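Local coordinates for protein congerin-2 (Conger myriaster, PDB 1IS3) that binds beta-galactosides such as lactose as a homodimeric galectin, although its physiological role is not yet known, at residues T28-N33 with I121-D126; M43-R48 with L58-L63; D84-T89 with A127-V132. All blocks are in the same frame, centred on the assembly; numbering follows the deposited sequence.

Contact 1 of 3, residues T28-N33 with I121-D126. With GAL (beta-D-galactopyranose), chain B.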
loop_
_atom_site.group_PDB
_atom_site.type_symbol
_atom_site.label_atom_id
_atom_site.label_comp_id
_atom_site.label_asym_id
_atom_site.label_seq_id
_atom_site.Cartn_x
_atom_site.Cartn_y
_atom_site.Cartn_z
ATOM N N THR A 28 -17.820 -16.122 -0.621
ATOM C CA THR A 28 -19.091 -15.715 -1.227
ATOM C C THR A 28 -18.709 -14.723 -2.377
ATOM O O THR A 28 -19.095 -14.885 -3.544
ATOM C CB THR A 28 -19.748 -15.255 0.135
ATOM O OG1 THR A 28 -21.019 -15.878 0.279
ATOM C CG2 THR A 28 -19.627 -13.805 0.302
ATOM N N ARG A 29 -17.914 -13.680 -2.075
ATOM C CA ARG A 29 -17.489 -12.636 -3.007
ATOM C C ARG A 29 -16.361 -11.817 -2.377
ATOM O O ARG A 29 -16.216 -11.767 -1.142
ATOM C CB ARG A 29 -18.670 -11.703 -3.332
ATOM C CG ARG A 29 -19.217 -11.057 -2.067
ATOM C CD ARG A 29 -20.584 -10.421 -2.140
ATOM N NE ARG A 29 -20.559 -9.160 -2.808
ATOM C CZ ARG A 29 -21.122 -8.026 -2.340
ATOM N NH1 ARG A 29 -21.027 -6.954 -3.095
ATOM N NH2 ARG A 29 -21.736 -7.888 -1.177
ATOM N N PHE A 30 -15.556 -11.157 -3.167
ATOM C CA PHE A 30 -14.598 -10.181 -2.632
ATOM C C PHE A 30 -14.490 -9.090 -3.701
ATOM O O PHE A 30 -14.768 -9.336 -4.888
ATOM C CB PHE A 30 -13.203 -10.768 -2.365
ATOM C CG PHE A 30 -12.354 -11.143 -3.572
ATOM C CD1 PHE A 30 -12.512 -12.404 -4.175
ATOM C CD2 PHE A 30 -11.425 -10.219 -4.093
ATOM C CE1 PHE A 30 -11.747 -12.737 -5.310
ATOM C CE2 PHE A 30 -10.672 -10.565 -5.216
ATOM C CZ PHE A 30 -10.838 -11.820 -5.829
ATOM N N SER A 31 -14.085 -7.878 -3.339
ATOM C CA SER A 31 -13.941 -6.837 -4.350
ATOM C C SER A 31 -12.610 -6.110 -4.272
ATOM O O SER A 31 -12.020 -6.068 -3.190
ATOM C CB SER A 31 -15.066 -5.805 -4.223
ATOM O OG SER A 31 -15.180 -5.143 -2.972
ATOM N N ILE A 32 -12.188 -5.523 -5.382
ATOM C CA ILE A 32 -11.052 -4.620 -5.418
ATOM C C ILE A 32 -11.705 -3.244 -5.718
ATOM O O ILE A 32 -12.555 -3.103 -6.625
ATOM C CB ILE A 32 -10.067 -5.037 -6.549
ATOM C CG1 ILE A 32 -9.474 -6.432 -6.235
ATOM C CG2 ILE A 32 -8.973 -3.946 -6.707
ATOM C CD1 ILE A 32 -8.844 -7.137 -7.503
ATOM N N ASN A 33 -11.289 -2.209 -4.993
ATOM C CA ASN A 33 -11.945 -0.899 -5.057
ATOM C C ASN A 33 -10.911 0.212 -5.224
ATOM O O ASN A 33 -9.904 0.174 -4.503
ATOM C CB ASN A 33 -12.729 -0.644 -3.763
ATOM C CG ASN A 33 -13.769 -1.713 -3.532
ATOM O OD1 ASN A 33 -14.822 -1.659 -4.150
ATOM N ND2 ASN A 33 -13.524 -2.748 -2.741
ATOM N N ILE A 121 -6.952 2.507 -2.455
ATOM C CA ILE A 121 -7.115 1.248 -3.141
ATOM C C ILE A 121 -7.403 0.270 -2.013
ATOM O O ILE A 121 -6.635 0.279 -1.041
ATOM C CB ILE A 121 -5.815 0.893 -3.873
ATOM C CG1 ILE A 121 -5.549 1.867 -4.994
ATOM C CG2 ILE A 121 -5.923 -0.515 -4.409
ATOM C CD1 ILE A 121 -4.074 2.293 -4.946
ATOM N N TYR A 122 -8.453 -0.559 -2.012
ATOM C CA TYR A 122 -8.622 -1.522 -0.955
ATOM C C TYR A 122 -9.343 -2.755 -1.456
ATOM O O TYR A 122 -10.070 -2.720 -2.466
ATOM C CB TYR A 122 -9.407 -0.946 0.226
ATOM C CG TYR A 122 -10.899 -0.654 0.068
ATOM C CD1 TYR A 122 -11.844 -1.596 0.488
ATOM C CD2 TYR A 122 -11.325 0.585 -0.390
ATOM C CE1 TYR A 122 -13.204 -1.293 0.472
ATOM C CE2 TYR A 122 -12.698 0.890 -0.408
ATOM C CZ TYR A 122 -13.639 -0.049 0.028
ATOM O OH TYR A 122 -14.999 0.278 0.045
ATOM N N LEU A 123 -9.133 -3.830 -0.717
ATOM C CA LEU A 123 -9.803 -5.100 -0.976
ATOM C C LEU A 123 -10.773 -5.301 0.166
ATOM O O LEU A 123 -10.420 -5.047 1.330
ATOM C CB LEU A 123 -8.786 -6.265 -1.010
ATOM C CG LEU A 123 -9.362 -7.657 -1.288
ATOM C CD1 LEU A 123 -8.660 -8.365 -2.442
ATOM C CD2 LEU A 123 -9.233 -8.437 -0.003
ATOM N N ALA A 124 -11.968 -5.784 -0.142
ATOM C CA ALA A 124 -12.946 -6.100 0.882
ATOM C C ALA A 124 -13.538 -7.491 0.583
ATOM O O ALA A 124 -13.447 -8.021 -0.525
ATOM C CB ALA A 124 -14.065 -5.073 0.887
ATOM N N GLY A 125 -14.149 -8.116 1.587
ATOM C CA GLY A 125 -14.782 -9.423 1.424
ATOM C C GLY A 125 -13.854 -10.635 1.647
ATOM O O GLY A 125 -12.840 -10.579 2.358
ATOM N N ASP A 126 -14.183 -11.759 1.007
ATOM C CA ASP A 126 -13.569 -13.036 1.309
ATOM C C ASP A 126 -12.305 -13.425 0.532
ATOM O O ASP A 126 -12.244 -14.427 -0.213
ATOM C CB ASP A 126 -14.606 -14.112 1.117
ATOM C CG ASP A 126 -15.827 -14.008 2.011
ATOM O OD1 ASP A 126 -16.882 -14.473 1.572
ATOM O OD2 ASP A 126 -15.759 -13.482 3.129
HETATM C C1 GAL B . -24.867 -4.675 -5.046
HETATM C C2 GAL B . -24.011 -5.033 -3.838
HETATM C C3 GAL B . -22.933 -3.984 -3.611
HETATM C C4 GAL B . -22.128 -3.768 -4.897
HETATM C C5 GAL B . -23.087 -3.426 -6.030
HETATM C C6 GAL B . -22.382 -3.234 -7.346
HETATM O O2 GAL B . -24.832 -5.118 -2.690
HETATM O O3 GAL B . -22.072 -4.406 -2.565
HETATM O O4 GAL B . -21.383 -4.934 -5.227
HETATM O O5 GAL B . -24.045 -4.485 -6.207
HETATM O O6 GAL B . -23.297 -2.842 -8.353
#
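Strands 29-33 and 121-125 are antiparallel neighbours in the carbohydrate-binding sheet of the galectin sandwich, and Ser31 with Ala124 and Asn33 with Tyr122 are the hydrogen-bonded pairs between these two strands. Ser31 N gives to Ala124 O at 2.9 Å and Asn33 N to Tyr122 O at 2.9 Å, with the return bonds from Ala124 N to Ser31 O and from Tyr122 N to Asn33 O.

On the sugar-facing side, the Asn33 side chain lies over one face of the Tyr122 ring: CB stands 3.8 Å from the ring centroid, a CH-pi contact, and the amide plane is tilted about 30° to the ring. With CG placed between N and the carbonyl carbon (chi1 70°), the ring of Tyr122 is swung toward strand 29-33. Asn33 ND2 gives to Ser31 OG at 2.9 Å and adds a weak bond to Tyr122 O, while OD1 accepts from His44 on the next strand; both ends of the amide are thus held, which fixes its flip. Arg29 also rises on this side, its chain bent at the third torsion, and NH1 reaches GAL O3 at 2.8 Å with O3 at the edge of the guanidinium; the same nitrogen makes a salt bridge to Asp46.

Beneath, Phe30 CD2 rests against Leu123 CD1 at 3.7 Å, with Phe86 of the opposing sheet stacked on the phenyl ring. Where the pairing ends, Gly125 sits opposite Phe30 at backbone angles that call for glycine. Asp126 N then bonds Arg29 O at 3.0 Å, and its OD1 takes Thr28 N through the anti lone pair at 2.9 Å, in a nearly straight bond (177°). One polar, ligand-bearing face and one apolar face on the same strand pair are typical of the galectin beta-sandwich.

Contact 2 of 3, residues M43-R48 with L58-L63; sequences MHMDHR and LVLNSL. With GAL (beta-D-galactopyranose), chain B; BGC (beta-D-glucopyranose), chain C.
His44 and Asn61, a hydrogen-bonded antiparallel pair, reach the galactose from adjacent strands. His44 NE2 and GAL O4 share a hydrogen bond of 2.8 Å, with O4 approaching at the ring edge, and Asn61 ND2 gives an almost straight bond (173°) to GAL O6 at 2.8 Å. Arg48 spans both sugars: NH1 donates to GAL O5 at 2.8 Å and also to GAL O4, while NH2 donates to BGC O3 at 2.7 Å. The axial O4 is therefore gripped by a histidine and an arginine together, the usual galectin means of recognising galactose.

Behind this shell, Arg48 runs extended from CG to NE (chi3 -177°), which carries the guanidinium across to Val59 on the partner strand. Val59 CG2 packs over one face of the group, 3.7 Å from NE, and Asp46 OD2 takes NE in a salt bridge of 2.8 Å, close to the guanidinium plane. The scaffold is a beta hairpin of strands 40-48 and 57-64, bonded through His44 with Asn61 and Asp46 with Val59; Asp46 N to Val59 O is 2.8 Å. Further out, Arg48 NH2 pairs with Asp54, and Asn61 OD1 accepts from Arg112.

The hairpin's other face turns into the sandwich. There Met45, extended beyond CG, brings CE to Leu58 CD1 at 3.5 Å, and Leu58 CD2 sits over one face of the His47 ring, whose ND1 bonds Phe30 O. Val107 and Ile99 of the opposing sheet cover Met45 and Leu60.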
loop_
_atom_site.group_PDB
_atom_site.type_symbol
_atom_site.label_atom_id
_atom_site.label_comp_id
_atom_site.label_asym_id
_atom_site.label_seq_id
_atom_site.Cartn_x
_atom_site.Cartn_y
_atom_site.Cartn_z
ATOM N N MET A 43 -14.056 2.749 -9.217
ATOM C CA MET A 43 -14.093 1.455 -9.876
ATOM C C MET A 43 -14.181 0.401 -8.769
ATOM O O MET A 43 -13.233 0.256 -7.982
ATOM C CB MET A 43 -12.822 1.284 -10.704
ATOM C CG MET A 43 -12.847 0.156 -11.751
ATOM S SD MET A 43 -12.907 -1.487 -11.038
ATOM C CE MET A 43 -11.302 -1.620 -10.290
ATOM N N HIS A 44 -15.353 -0.217 -8.633
ATOM C CA HIS A 44 -15.598 -1.345 -7.752
ATOM C C HIS A 44 -15.602 -2.610 -8.633
ATOM O O HIS A 44 -16.403 -2.639 -9.562
ATOM C CB HIS A 44 -16.954 -1.155 -7.060
ATOM C CG HIS A 44 -17.513 -2.379 -6.297
ATOM N ND1 HIS A 44 -17.134 -2.864 -5.117
ATOM C CD2 HIS A 44 -18.614 -3.150 -6.677
ATOM C CE1 HIS A 44 -17.924 -3.854 -4.749
ATOM N NE2 HIS A 44 -18.815 -4.017 -5.700
ATOM N N MET A 45 -14.792 -3.646 -8.409
ATOM C CA MET A 45 -14.791 -4.845 -9.219
ATOM C C MET A 45 -15.104 -5.979 -8.234
ATOM O O MET A 45 -14.267 -6.379 -7.394
ATOM C CB MET A 45 -13.424 -4.972 -9.806
ATOM C CG MET A 45 -13.306 -6.226 -10.605
ATOM S SD MET A 45 -11.586 -6.368 -11.174
ATOM C CE MET A 45 -12.008 -7.357 -12.557
ATOM N N ASP A 46 -16.324 -6.500 -8.272
ATOM C CA ASP A 46 -16.749 -7.510 -7.344
ATOM C C ASP A 46 -16.665 -8.879 -8.007
ATOM O O ASP A 46 -17.054 -9.056 -9.167
ATOM C CB ASP A 46 -18.164 -7.162 -6.910
ATOM C CG ASP A 46 -18.601 -7.858 -5.644
ATOM O OD1 ASP A 46 -17.778 -8.187 -4.802
ATOM O OD2 ASP A 46 -19.795 -8.081 -5.473
ATOM N N HIS A 47 -16.130 -9.850 -7.281
ATOM C CA HIS A 47 -15.881 -11.189 -7.788
ATOM C C HIS A 47 -16.873 -12.072 -7.061
ATOM O O HIS A 47 -16.701 -12.317 -5.860
ATOM C CB HIS A 47 -14.445 -11.667 -7.480
ATOM C CG HIS A 47 -13.360 -10.718 -7.948
ATOM N ND1 HIS A 47 -13.119 -9.489 -7.459
ATOM C CD2 HIS A 47 -12.397 -11.001 -8.878
ATOM C CE1 HIS A 47 -12.041 -9.013 -8.047
ATOM N NE2 HIS A 47 -11.626 -9.934 -8.886
ATOM N N ARG A 48 -17.935 -12.516 -7.743
ATOM C CA ARG A 48 -19.017 -13.212 -7.048
ATOM C C ARG A 48 -19.005 -14.702 -7.325
ATOM O O ARG A 48 -19.271 -15.135 -8.458
ATOM C CB ARG A 48 -20.361 -12.630 -7.479
ATOM C CG ARG A 48 -20.529 -11.187 -6.992
ATOM C CD ARG A 48 -21.784 -10.502 -7.559
ATOM N NE ARG A 48 -21.853 -9.098 -7.121
ATOM C CZ ARG A 48 -22.921 -8.291 -7.228
ATOM N NH1 ARG A 48 -22.881 -7.020 -6.791
ATOM N NH2 ARG A 48 -24.016 -8.752 -7.809
ATOM N N LEU A 58 -18.253 -11.417 -12.696
ATOM C CA LEU A 58 -17.653 -10.176 -12.256
ATOM C C LEU A 58 -18.700 -9.083 -12.388
ATOM O O LEU A 58 -19.413 -9.042 -13.391
ATOM C CB LEU A 58 -16.429 -9.750 -13.096
ATOM C CG LEU A 58 -15.108 -10.524 -12.938
ATOM C CD1 LEU A 58 -14.071 -9.897 -13.899
ATOM C CD2 LEU A 58 -14.604 -10.482 -11.512
ATOM N N VAL A 59 -18.827 -8.208 -11.400
ATOM C CA VAL A 59 -19.750 -7.088 -11.485
ATOM C C VAL A 59 -18.923 -5.821 -11.229
ATOM O O VAL A 59 -18.203 -5.732 -10.211
ATOM C CB VAL A 59 -20.869 -7.248 -10.422
ATOM C CG1 VAL A 59 -21.804 -6.025 -10.415
ATOM C CG2 VAL A 59 -21.695 -8.503 -10.754
ATOM N N LEU A 60 -18.998 -4.845 -12.137
ATOM C CA LEU A 60 -18.268 -3.590 -12.014
ATOM C C LEU A 60 -19.225 -2.406 -11.854
ATOM O O LEU A 60 -20.292 -2.361 -12.498
ATOM C CB LEU A 60 -17.395 -3.374 -13.249
ATOM C CG LEU A 60 -16.276 -4.418 -13.328
ATOM C CD1 LEU A 60 -16.736 -5.577 -14.202
ATOM C CD2 LEU A 60 -15.026 -3.770 -13.858
ATOM N N ASN A 61 -18.884 -1.459 -10.984
ATOM C CA ASN A 61 -19.737 -0.302 -10.767
ATOM C C ASN A 61 -18.997 0.832 -10.061
ATOM O O ASN A 61 -17.824 0.668 -9.699
ATOM C CB ASN A 61 -20.965 -0.729 -9.940
ATOM C CG ASN A 61 -22.241 0.101 -10.178
ATOM O OD1 ASN A 61 -22.219 1.177 -10.759
ATOM N ND2 ASN A 61 -23.390 -0.336 -9.705
ATOM N N SER A 62 -19.606 2.007 -9.937
ATOM C CA SER A 62 -19.063 3.111 -9.181
ATOM C C SER A 62 -20.085 3.434 -8.097
ATOM O O SER A 62 -21.312 3.203 -8.240
ATOM C CB SER A 62 -18.843 4.276 -10.127
ATOM O OG SER A 62 -20.076 4.624 -10.754
ATOM N N LEU A 63 -19.564 3.993 -7.009
ATOM C CA LEU A 63 -20.318 4.357 -5.838
ATOM C C LEU A 63 -20.069 5.833 -5.618
ATOM O O LEU A 63 -18.902 6.247 -5.528
ATOM C CB LEU A 63 -19.842 3.576 -4.620
ATOM C CG LEU A 63 -20.476 3.887 -3.276
ATOM C CD1 LEU A 63 -21.946 3.522 -3.265
ATOM C CD2 LEU A 63 -19.812 3.042 -2.218
HETATM C C1 GAL B . -24.867 -4.675 -5.046
HETATM C C2 GAL B . -24.011 -5.033 -3.838
HETATM C C3 GAL B . -22.933 -3.984 -3.611
HETATM C C4 GAL B . -22.128 -3.768 -4.897
HETATM C C5 GAL B . -23.087 -3.426 -6.030
HETATM C C6 GAL B . -22.382 -3.234 -7.346
HETATM O O2 GAL B . -24.832 -5.118 -2.690
HETATM O O3 GAL B . -22.072 -4.406 -2.565
HETATM O O4 GAL B . -21.383 -4.934 -5.227
HETATM O O5 GAL B . -24.045 -4.485 -6.207
HETATM O O6 GAL B . -23.297 -2.842 -8.353
HETATM C C2 BGC C . -28.089 -6.396 -8.146
HETATM C C3 BGC C . -26.872 -6.603 -7.246
HETATM C C4 BGC C . -26.815 -5.485 -6.210
HETATM C C5 BGC C . -28.140 -5.433 -5.429
HETATM C C6 BGC C . -28.201 -4.273 -4.458
HETATM C C1 BGC C . -29.345 -6.354 -7.280
HETATM O O1 BGC C . -30.451 -6.124 -8.083
HETATM O O2 BGC C . -28.187 -7.456 -9.086
HETATM O O3 BGC C . -25.690 -6.611 -8.026
HETATM O O4 BGC C . -25.730 -5.732 -5.299
HETATM O O5 BGC C . -29.248 -5.276 -6.339
HETATM O O6 BGC C . -27.993 -3.038 -5.130
#

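Contact 3 of 3, residues D84-T89 with A127-V132; sequences DHFQTT and ARLTFV
The ring of Phe86 on strand 85-89 packs against Ala127 and Leu129, with CE1 4.3 Å from Ala127 CB and CZ 4.2 Å from Leu129 CD2. The two strands are not bonded to each other; their axes pass 8.9 Å apart at 60°, and strand 17-23 runs between them in the five-stranded sheet. Leu123 of the facing sheet also touches Phe86, so this side of the contact belongs to the sandwich interior.

On the outer side the contact is polar to aromatic. Gln87, with CG anti to the backbone N (chi1 -177°) and the chain extended, sets its amide nearly perpendicular (88°) to the Phe131 ring and meets it at the edge, NE2 being 3.5 Å from CZ.

A water provides the third link, joining His85 ND1 and Thr130 OG1, each at 2.8 Å, and it lies in the plane of the imidazole. Thr130 and Phe131 both face Gly20 in a classic beta bulge, and beyond it Val132 pairs with a strand of the second subunit, carrying the sheet across the dimer interface.

With no direct hydrogen bond across it, the contact is side-chain packing inside and an amide-ring contact plus one water bridge outside, added to the backbone bonds each strand makes with strand 17-23.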
loop_
_atom_site.group_PDB
_atom_site.type_symbol
_atom_site.label_atom_id
_atom_site.label_comp_id
_atom_site.label_asym_id
_atom_site.label_seq_id
_atom_site.Cartn_x
_atom_site.Cartn_y
_atom_site.Cartn_z
ATOM N N ASP A 84 -7.455 -20.379 -4.116
ATOM C CA ASP A 84 -6.327 -20.155 -5.002
ATOM C C ASP A 84 -5.889 -18.703 -5.115
ATOM O O ASP A 84 -6.625 -17.786 -4.778
ATOM C CB ASP A 84 -6.672 -20.687 -6.392
ATOM C CG ASP A 84 -6.732 -22.219 -6.495
ATOM O OD1 ASP A 84 -7.019 -22.719 -7.592
ATOM O OD2 ASP A 84 -6.467 -22.924 -5.516
ATOM N N HIS A 85 -4.667 -18.506 -5.611
ATOM C CA HIS A 85 -4.104 -17.187 -5.840
ATOM C C HIS A 85 -4.692 -16.511 -7.071
ATOM O O HIS A 85 -5.208 -17.177 -7.991
ATOM C CB HIS A 85 -2.596 -17.246 -6.066
ATOM C CG HIS A 85 -1.905 -17.683 -4.798
ATOM N ND1 HIS A 85 -1.190 -16.972 -3.928
ATOM C CD2 HIS A 85 -1.957 -18.976 -4.324
ATOM C CE1 HIS A 85 -0.815 -17.779 -2.948
ATOM N NE2 HIS A 85 -1.288 -18.991 -3.195
ATOM N N PHE A 86 -4.635 -15.195 -7.109
ATOM C CA PHE A 86 -5.020 -14.438 -8.298
ATOM C C PHE A 86 -4.041 -13.260 -8.397
ATOM O O PHE A 86 -3.381 -12.903 -7.398
ATOM C CB PHE A 86 -6.452 -13.920 -8.155
ATOM C CG PHE A 86 -6.678 -12.918 -7.034
ATOM C CD1 PHE A 86 -7.050 -13.359 -5.769
ATOM C CD2 PHE A 86 -6.497 -11.540 -7.250
ATOM C CE1 PHE A 86 -7.236 -12.435 -4.730
ATOM C CE2 PHE A 86 -6.680 -10.635 -6.199
ATOM C CZ PHE A 86 -7.049 -11.085 -4.939
ATOM N N GLN A 87 -3.988 -12.619 -9.562
ATOM C CA GLN A 87 -3.125 -11.462 -9.806
ATOM C C GLN A 87 -3.880 -10.544 -10.764
ATOM O O GLN A 87 -4.374 -11.040 -11.783
ATOM C CB GLN A 87 -1.828 -11.944 -10.436
ATOM C CG GLN A 87 -0.863 -10.809 -10.633
ATOM C CD GLN A 87 0.550 -11.311 -10.889
ATOM O OE1 GLN A 87 1.240 -10.840 -11.787
ATOM N NE2 GLN A 87 1.060 -12.263 -10.113
ATOM N N THR A 88 -4.005 -9.254 -10.465
ATOM C CA THR A 88 -4.741 -8.320 -11.295
ATOM C C THR A 88 -3.911 -7.061 -11.448
ATOM O O THR A 88 -3.300 -6.580 -10.476
ATOM C CB THR A 88 -6.093 -7.958 -10.650
ATOM O OG1 THR A 88 -6.733 -9.215 -10.402
ATOM C CG2 THR A 88 -6.965 -7.067 -11.516
ATOM N N THR A 89 -3.933 -6.546 -12.673
ATOM C CA THR A 89 -3.258 -5.303 -12.988
ATOM C C THR A 89 -4.274 -4.305 -13.546
ATOM O O THR A 89 -5.126 -4.650 -14.378
ATOM C CB THR A 89 -2.117 -5.517 -14.043
ATOM O OG1 THR A 89 -1.165 -6.367 -13.398
ATOM C CG2 THR A 89 -1.401 -4.229 -14.497
ATOM N N ALA A 127 -11.270 -12.605 0.742
ATOM C CA ALA A 127 -9.956 -12.805 0.125
ATOM C C ALA A 127 -8.914 -12.014 0.931
ATOM O O ALA A 127 -9.241 -11.303 1.892
ATOM C CB ALA A 127 -9.919 -12.312 -1.326
ATOM N N ARG A 128 -7.647 -12.212 0.632
ATOM C CA ARG A 128 -6.607 -11.452 1.285
ATOM C C ARG A 128 -5.589 -11.077 0.240
ATOM O O ARG A 128 -5.497 -11.752 -0.794
ATOM C CB ARG A 128 -5.991 -12.305 2.388
ATOM C CG ARG A 128 -5.396 -13.612 1.952
ATOM C CD ARG A 128 -5.166 -14.477 3.191
ATOM N NE ARG A 128 -4.751 -15.823 2.806
ATOM C CZ ARG A 128 -3.460 -16.136 2.578
ATOM N NH1 ARG A 128 -2.468 -15.219 2.706
ATOM N NH2 ARG A 128 -3.151 -17.378 2.143
ATOM N N LEU A 129 -4.866 -9.990 0.474
ATOM C CA LEU A 129 -3.808 -9.604 -0.452
ATOM C C LEU A 129 -2.461 -10.070 0.090
ATOM O O LEU A 129 -2.260 -10.154 1.302
ATOM C CB LEU A 129 -3.753 -8.066 -0.669
ATOM C CG LEU A 129 -4.899 -7.360 -1.427
ATOM C CD1 LEU A 129 -4.672 -5.848 -1.552
ATOM C CD2 LEU A 129 -5.011 -8.032 -2.811
ATOM N N THR A 130 -1.567 -10.431 -0.824
ATOM C CA THR A 130 -0.246 -10.897 -0.462
ATOM C C THR A 130 0.872 -9.994 -1.019
ATOM O O THR A 130 1.989 -10.048 -0.499
ATOM C CB THR A 130 -0.058 -12.365 -0.944
ATOM O OG1 THR A 130 -0.197 -12.360 -2.353
ATOM C CG2 THR A 130 -1.049 -13.334 -0.274
ATOM N N PHE A 131 0.647 -9.194 -2.062
ATOM C CA PHE A 131 1.681 -8.294 -2.525
ATOM C C PHE A 131 0.990 -7.164 -3.279
ATOM O O PHE A 131 -0.168 -7.287 -3.703
ATOM C CB PHE A 131 2.697 -9.018 -3.444
ATOM C CG PHE A 131 2.271 -9.348 -4.876
ATOM C CD1 PHE A 131 1.723 -10.596 -5.181
ATOM C CD2 PHE A 131 2.439 -8.389 -5.883
ATOM C CE1 PHE A 131 1.341 -10.887 -6.511
ATOM C CE2 PHE A 131 2.057 -8.673 -7.192
ATOM C CZ PHE A 131 1.510 -9.924 -7.500
ATOM N N VAL A 132 1.709 -6.062 -3.482
ATOM C CA VAL A 132 1.214 -4.917 -4.214
ATOM C C VAL A 132 2.389 -4.189 -4.875
ATOM O O VAL A 132 3.468 -4.048 -4.258
ATOM C CB VAL A 132 0.430 -3.953 -3.238
ATOM C CG1 VAL A 132 1.337 -3.378 -2.104
ATOM C CG2 VAL A 132 -0.151 -2.803 -4.071
HETATM O O HOH W 1 -0.617 -14.296 -4.382
#

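In the fold
Contacts 1 and 2 lie in one sheet, centres about 9 Å apart, joined where strands 29-34 and 40-48 run side by side: Phe30 O is 2.8 Å from His47 N. Both touch the galactose, contact 1 at O3 and contact 2 at O4, O5 and O6, and Tyr51 and Glu72 also bond to that sugar. Contact 3 belongs to the opposite sheet, with its centre about 11 Å from that of contact 1, and meets it in the interior, Phe30 CG lying 3.5 Å from Ala127 CB and Leu123 CD1 3.7 Å from Leu129 CD2. Contacts 2 and 3 do not touch; their centres are about 16 Å apart, and contact 3 is remote from the sugar.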